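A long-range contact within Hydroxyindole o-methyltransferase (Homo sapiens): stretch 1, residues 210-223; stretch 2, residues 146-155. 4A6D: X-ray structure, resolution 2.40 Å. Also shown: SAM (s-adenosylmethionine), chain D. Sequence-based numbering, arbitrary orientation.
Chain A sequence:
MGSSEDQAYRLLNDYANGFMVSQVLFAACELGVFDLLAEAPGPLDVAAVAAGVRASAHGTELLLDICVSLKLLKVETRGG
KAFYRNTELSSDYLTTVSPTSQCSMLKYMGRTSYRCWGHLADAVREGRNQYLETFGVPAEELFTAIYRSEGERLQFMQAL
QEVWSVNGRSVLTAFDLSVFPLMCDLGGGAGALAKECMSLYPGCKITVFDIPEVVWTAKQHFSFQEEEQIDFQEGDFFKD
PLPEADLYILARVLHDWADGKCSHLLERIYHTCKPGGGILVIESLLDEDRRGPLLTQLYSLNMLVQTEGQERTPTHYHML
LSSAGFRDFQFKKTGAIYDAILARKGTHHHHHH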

# COMPACT_ATOMS: atom_id res chain seq x y z
N ASP A 210 16.32 28.84 -3.74
CA ASP A 210 15.02 28.25 -4.05
C ASP A 210 14.06 29.30 -4.60
O ASP A 210 14.42 30.48 -4.67
CB ASP A 210 14.44 27.49 -2.84
CG ASP A 210 13.74 26.19 -3.23
OD1 ASP A 210 12.70 26.26 -3.93
OD2 ASP A 210 14.22 25.10 -2.81
N ILE A 211 12.85 28.87 -5.01
CA ILE A 211 11.83 29.74 -5.56
C ILE A 211 11.32 30.68 -4.46
O ILE A 211 11.24 30.23 -3.30
CB ILE A 211 10.69 28.95 -6.29
CG1 ILE A 211 9.85 28.11 -5.31
CG2 ILE A 211 11.25 28.11 -7.45
CD1 ILE A 211 8.47 27.74 -5.78
N PRO A 212 10.98 31.96 -4.82
CA PRO A 212 10.50 32.95 -3.83
C PRO A 212 9.52 32.49 -2.77
O PRO A 212 9.64 32.95 -1.64
CB PRO A 212 9.87 34.03 -4.70
CG PRO A 212 10.71 34.02 -5.93
CD PRO A 212 11.08 32.59 -6.17
N GLU A 213 8.55 31.62 -3.13
CA GLU A 213 7.52 31.09 -2.26
C GLU A 213 8.10 30.15 -1.17
O GLU A 213 7.60 30.13 -0.04
CB GLU A 213 6.46 30.34 -3.10
CG GLU A 213 5.80 31.20 -4.17
CD GLU A 213 6.39 31.15 -5.58
OE1 GLU A 213 7.62 31.37 -5.74
OE2 GLU A 213 5.60 30.92 -6.52
N VAL A 214 9.15 29.37 -1.53
CA VAL A 214 9.82 28.45 -0.61
C VAL A 214 10.68 29.23 0.37
O VAL A 214 10.60 29.00 1.58
CB VAL A 214 10.59 27.31 -1.36
CG1 VAL A 214 11.52 26.54 -0.43
CG2 VAL A 214 9.61 26.36 -2.04
N VAL A 215 11.46 30.19 -0.13
CA VAL A 215 12.34 31.04 0.69
C VAL A 215 11.54 31.80 1.78
O VAL A 215 11.96 31.79 2.95
CB VAL A 215 13.21 31.95 -0.22
CG1 VAL A 215 13.99 33.00 0.58
CG2 VAL A 215 14.16 31.11 -1.08
N TRP A 216 10.36 32.35 1.42
CA TRP A 216 9.47 33.10 2.31
C TRP A 216 8.95 32.19 3.39
O TRP A 216 9.08 32.51 4.56
CB TRP A 216 8.36 33.80 1.50
CG TRP A 216 7.42 34.66 2.31
CD1 TRP A 216 6.18 34.31 2.77
CD2 TRP A 216 7.60 36.04 2.66
NE1 TRP A 216 5.58 35.38 3.39
CE2 TRP A 216 6.44 36.45 3.36
CE3 TRP A 216 8.63 36.98 2.45
CZ2 TRP A 216 6.29 37.76 3.86
CZ3 TRP A 216 8.47 38.28 2.94
CH2 TRP A 216 7.32 38.65 3.64
N THR A 217 8.44 31.00 3.00
CA THR A 217 7.93 29.96 3.91
C THR A 217 9.04 29.47 4.87
O THR A 217 8.78 29.31 6.06
CB THR A 217 7.29 28.81 3.12
OG1 THR A 217 6.28 29.32 2.26
CG2 THR A 217 6.69 27.75 4.01
N ALA A 218 10.26 29.25 4.33
CA ALA A 218 11.42 28.81 5.11
C ALA A 218 11.76 29.79 6.23
O ALA A 218 11.94 29.37 7.37
CB ALA A 218 12.63 28.60 4.20
N LYS A 219 11.78 31.10 5.92
CA LYS A 219 12.07 32.15 6.90
C LYS A 219 10.93 32.35 7.91
O LYS A 219 11.20 32.64 9.07
CB LYS A 219 12.45 33.46 6.19
CG LYS A 219 13.74 33.32 5.38
CD LYS A 219 14.08 34.56 4.58
CE LYS A 219 15.19 35.37 5.21
NZ LYS A 219 16.50 34.67 5.14
N GLN A 220 9.68 32.14 7.48
CA GLN A 220 8.49 32.29 8.31
C GLN A 220 8.22 31.13 9.27
O GLN A 220 7.60 31.34 10.31
CB GLN A 220 7.24 32.52 7.45
CG GLN A 220 7.11 33.93 6.88
CD GLN A 220 5.73 34.22 6.31
OE1 GLN A 220 5.26 35.36 6.33
NE2 GLN A 220 5.07 33.21 5.74
N HIS A 221 8.66 29.90 8.92
CA HIS A 221 8.39 28.71 9.73
C HIS A 221 9.60 27.99 10.35
O HIS A 221 9.41 27.07 11.16
CB HIS A 221 7.46 27.75 8.98
CG HIS A 221 6.08 28.32 8.74
ND1 HIS A 221 5.84 29.21 7.72
CD2 HIS A 221 4.94 28.11 9.43
CE1 HIS A 221 4.55 29.52 7.81
NE2 HIS A 221 3.97 28.88 8.82
N PHE A 222 10.84 28.40 9.99
CA PHE A 222 12.08 27.80 10.50
C PHE A 222 13.04 28.92 10.93
O PHE A 222 13.28 29.85 10.15
CB PHE A 222 12.73 26.89 9.43
CG PHE A 222 11.81 25.86 8.79
CD1 PHE A 222 11.03 26.18 7.68
CD2 PHE A 222 11.73 24.57 9.30
CE1 PHE A 222 10.17 25.24 7.11
CE2 PHE A 222 10.88 23.62 8.71
CZ PHE A 222 10.11 23.96 7.62
N SER A 223 13.56 28.86 12.19
CA SER A 223 14.46 29.92 12.69
C SER A 223 15.95 29.61 12.54
O SER A 223 16.37 28.45 12.63
CB SER A 223 14.11 30.33 14.12
OG SER A 223 14.71 31.58 14.43
N SAM D . 17.05 19.77 -1.75
CA SAM D . 15.88 19.52 -0.87
C SAM D . 15.82 18.15 -0.16
O SAM D . 16.37 17.21 -0.68
OXT SAM D . 15.22 17.96 0.94
CB SAM D . 14.66 19.81 -1.70
CG SAM D . 14.41 18.79 -2.82
SD SAM D . 12.83 19.22 -3.64
CE SAM D . 12.49 17.73 -4.48
C5' SAM D . 13.36 20.15 -5.12
C4' SAM D . 13.56 21.59 -4.64
O4' SAM D . 13.86 22.32 -5.82
C3' SAM D . 12.26 22.22 -4.02
O3' SAM D . 12.53 22.84 -2.75
C2' SAM D . 11.79 23.21 -5.15
O2' SAM D . 11.07 24.37 -4.75
C1' SAM D . 13.15 23.58 -5.77
N9 SAM D . 13.01 24.12 -7.14
C8 SAM D . 12.24 23.58 -8.17
N7 SAM D . 12.37 24.30 -9.25
C5 SAM D . 13.18 25.39 -8.97
C6 SAM D . 13.66 26.51 -9.69
N6 SAM D . 13.35 26.62 -11.01
N1 SAM D . 14.51 27.40 -9.08
C2 SAM D . 14.82 27.29 -7.78
N3 SAM D . 14.37 26.25 -7.07
C4 SAM D . 13.62 25.27 -7.61
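Stretch 2, residues 146-155: IYRSEGERLQ

Stretch 2 brings a loop and the start of a helix across the length of helix 212-221. Residues 150-155 form a helix that runs on later in the chain, and its axis passes 10.5 Å from that of helix 212-221, with 73° between their N-to-C directions and a signed crossing angle of -73°. The nearest backbone pairs are Val214 with Arg153, CA to CA 7.6 Å, and Thr217 with Leu154, CA to CA 6.8 Å. The two stretches bury 432 Å² between them, both sides summed, and no hydrogen bond crosses the gap, so packing carries the contact.

Ile146 still belongs to the preceding helix and stays out of reach. Tyr147 is the first residue to leave helical phi/psi (-104/57), and its CA-to-CB bond points toward stretch 1. With chi1 at -46° (m), its ring carries CE2 to 3.7 Å from Ile211 CD1, which lies at the ring edge, and to 3.7 Å from Val214 CG2, which approaches obliquely. Beyond this apolar patch, Tyr147 OH donates to SAM O2' at 2.7 Å, while SAM O2' in turn donates to Asp210 OD1 at 2.6 Å. The cofactor's ribose thus links the two stretches where they do not bond directly, and SAM O3' adds a bond to Asp210 OD2 at 2.8 Å.

Arg148 and Ser149 turn the chain without touching stretch 1. Ser149 is the N-cap: its OG accepts from Glu152 N at 3.3 Å, fastening the first turn of the new helix.

Glu150 starts that helix with its CA-to-CB bond sideways, but the end of the side chain comes nearer, and OE1 stands 3.8 Å from Thr217 OG1. Thr217 OG1 gives its proton to Glu213 O at 2.8 Å, so it has none to offer Glu150 OE1. The same OE1 forms a salt bridge with Arg153 NH1 at 2.7 Å, although the accompanying hydrogen bond is weak in angle. Gly151 and Glu152 make no contact with stretch 1.

The CA-to-CB bond of Arg153 points toward the other helix, and stretch 1 covers 66 Å² of the residue. Its guanidinium takes Glu213 CB over one face, with NE 3.4 Å from that carbon, and NH1 lies 3.6 Å from Thr217 OG1 without a hydrogen bond. Lower on the arm, CD sits 4.2 Å from Val214 CG2. The price is paid at Arg153 NE, which the contact buries without a polar partner.

Leu154 gives the largest covered area of any residue here. Its CA-to-CB bond points sideways, yet the chi pair 178°/56° (t, p) brings its end nearer. CD1 lies 4.2 Å from Thr217 CG2 and 4.4 Å from Phe222 CE1, while CD2 rests over one face of the His221 ring, 4.0 Å from its centroid, a CH-pi contact. Gln155 then turns out of reach. The rule is economical: after the tyrosine, two consecutive helical residues, one a long polar arm and one a branched apolar end, cover most of the crossing.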

# COMPACT_ATOMS: atom_id res chain seq x y z
N ILE A 146 2.79 20.75 -7.37
CA ILE A 146 3.34 20.25 -6.09
C ILE A 146 2.97 21.23 -4.93
O ILE A 146 2.59 20.76 -3.85
CB ILE A 146 4.87 19.94 -6.21
CG1 ILE A 146 5.12 18.75 -7.16
CG2 ILE A 146 5.52 19.72 -4.84
CD1 ILE A 146 6.56 18.53 -7.59
N TYR A 147 3.09 22.57 -5.15
CA TYR A 147 2.72 23.60 -4.16
C TYR A 147 1.37 24.24 -4.54
O TYR A 147 1.27 25.46 -4.70
CB TYR A 147 3.82 24.67 -3.99
CG TYR A 147 5.25 24.18 -3.87
CD1 TYR A 147 5.58 23.14 -3.00
CD2 TYR A 147 6.29 24.81 -4.54
CE1 TYR A 147 6.90 22.71 -2.85
CE2 TYR A 147 7.61 24.38 -4.41
CZ TYR A 147 7.91 23.34 -3.55
OH TYR A 147 9.21 22.92 -3.40
N ARG A 148 0.33 23.40 -4.67
CA ARG A 148 -1.03 23.81 -5.05
C ARG A 148 -1.74 24.73 -4.02
O ARG A 148 -2.77 25.33 -4.36
CB ARG A 148 -1.89 22.61 -5.52
CG ARG A 148 -1.78 21.33 -4.69
CD ARG A 148 -2.63 20.21 -5.29
NE ARG A 148 -2.72 19.06 -4.38
CZ ARG A 148 -3.67 18.89 -3.47
NH1 ARG A 148 -4.64 19.79 -3.33
NH2 ARG A 148 -3.67 17.82 -2.69
N SER A 149 -1.16 24.88 -2.80
CA SER A 149 -1.60 25.76 -1.69
C SER A 149 -0.46 26.04 -0.68
O SER A 149 0.53 25.30 -0.66
CB SER A 149 -2.85 25.20 -1.00
OG SER A 149 -2.57 24.51 0.21
N GLU A 150 -0.61 27.11 0.15
CA GLU A 150 0.36 27.51 1.18
C GLU A 150 0.63 26.40 2.22
O GLU A 150 1.79 26.05 2.45
CB GLU A 150 -0.08 28.81 1.86
CG GLU A 150 0.41 30.06 1.15
CD GLU A 150 1.59 30.77 1.80
OE1 GLU A 150 2.57 30.10 2.18
OE2 GLU A 150 1.52 32.02 1.92
N GLY A 151 -0.44 25.83 2.78
CA GLY A 151 -0.39 24.74 3.75
C GLY A 151 0.18 23.47 3.17
O GLY A 151 0.77 22.66 3.89
N GLU A 152 0.00 23.28 1.84
CA GLU A 152 0.51 22.14 1.08
C GLU A 152 2.01 22.33 0.77
O GLU A 152 2.75 21.35 0.72
CB GLU A 152 -0.37 21.86 -0.16
CG GLU A 152 -1.68 21.16 0.19
CD GLU A 152 -2.99 21.62 -0.46
OE1 GLU A 152 -2.96 22.00 -1.65
OE2 GLU A 152 -4.04 21.57 0.22
N ARG A 153 2.46 23.59 0.64
CA ARG A 153 3.88 23.90 0.44
C ARG A 153 4.64 23.72 1.76
O ARG A 153 5.73 23.14 1.74
CB ARG A 153 4.06 25.30 -0.10
CG ARG A 153 5.50 25.64 -0.47
CD ARG A 153 5.72 27.12 -0.59
NE ARG A 153 4.83 27.73 -1.58
CZ ARG A 153 3.80 28.52 -1.29
NH1 ARG A 153 3.51 28.79 -0.02
NH2 ARG A 153 3.06 29.03 -2.25
N LEU A 154 4.06 24.17 2.90
CA LEU A 154 4.63 23.98 4.24
C LEU A 154 4.77 22.47 4.52
O LEU A 154 5.86 22.05 4.93
CB LEU A 154 3.79 24.66 5.35
CG LEU A 154 4.28 24.49 6.80
CD1 LEU A 154 5.74 24.96 6.99
CD2 LEU A 154 3.38 25.22 7.77
N GLN A 155 3.73 21.67 4.22
CA GLN A 155 3.76 20.22 4.41
C GLN A 155 4.85 19.55 3.56
O GLN A 155 5.62 18.75 4.11
CB GLN A 155 2.35 19.57 4.24
CG GLN A 155 2.33 18.03 4.08
CD GLN A 155 2.42 17.23 5.37
OE1 GLN A 155 1.47 16.54 5.77
NE2 GLN A 155 3.60 17.20 5.99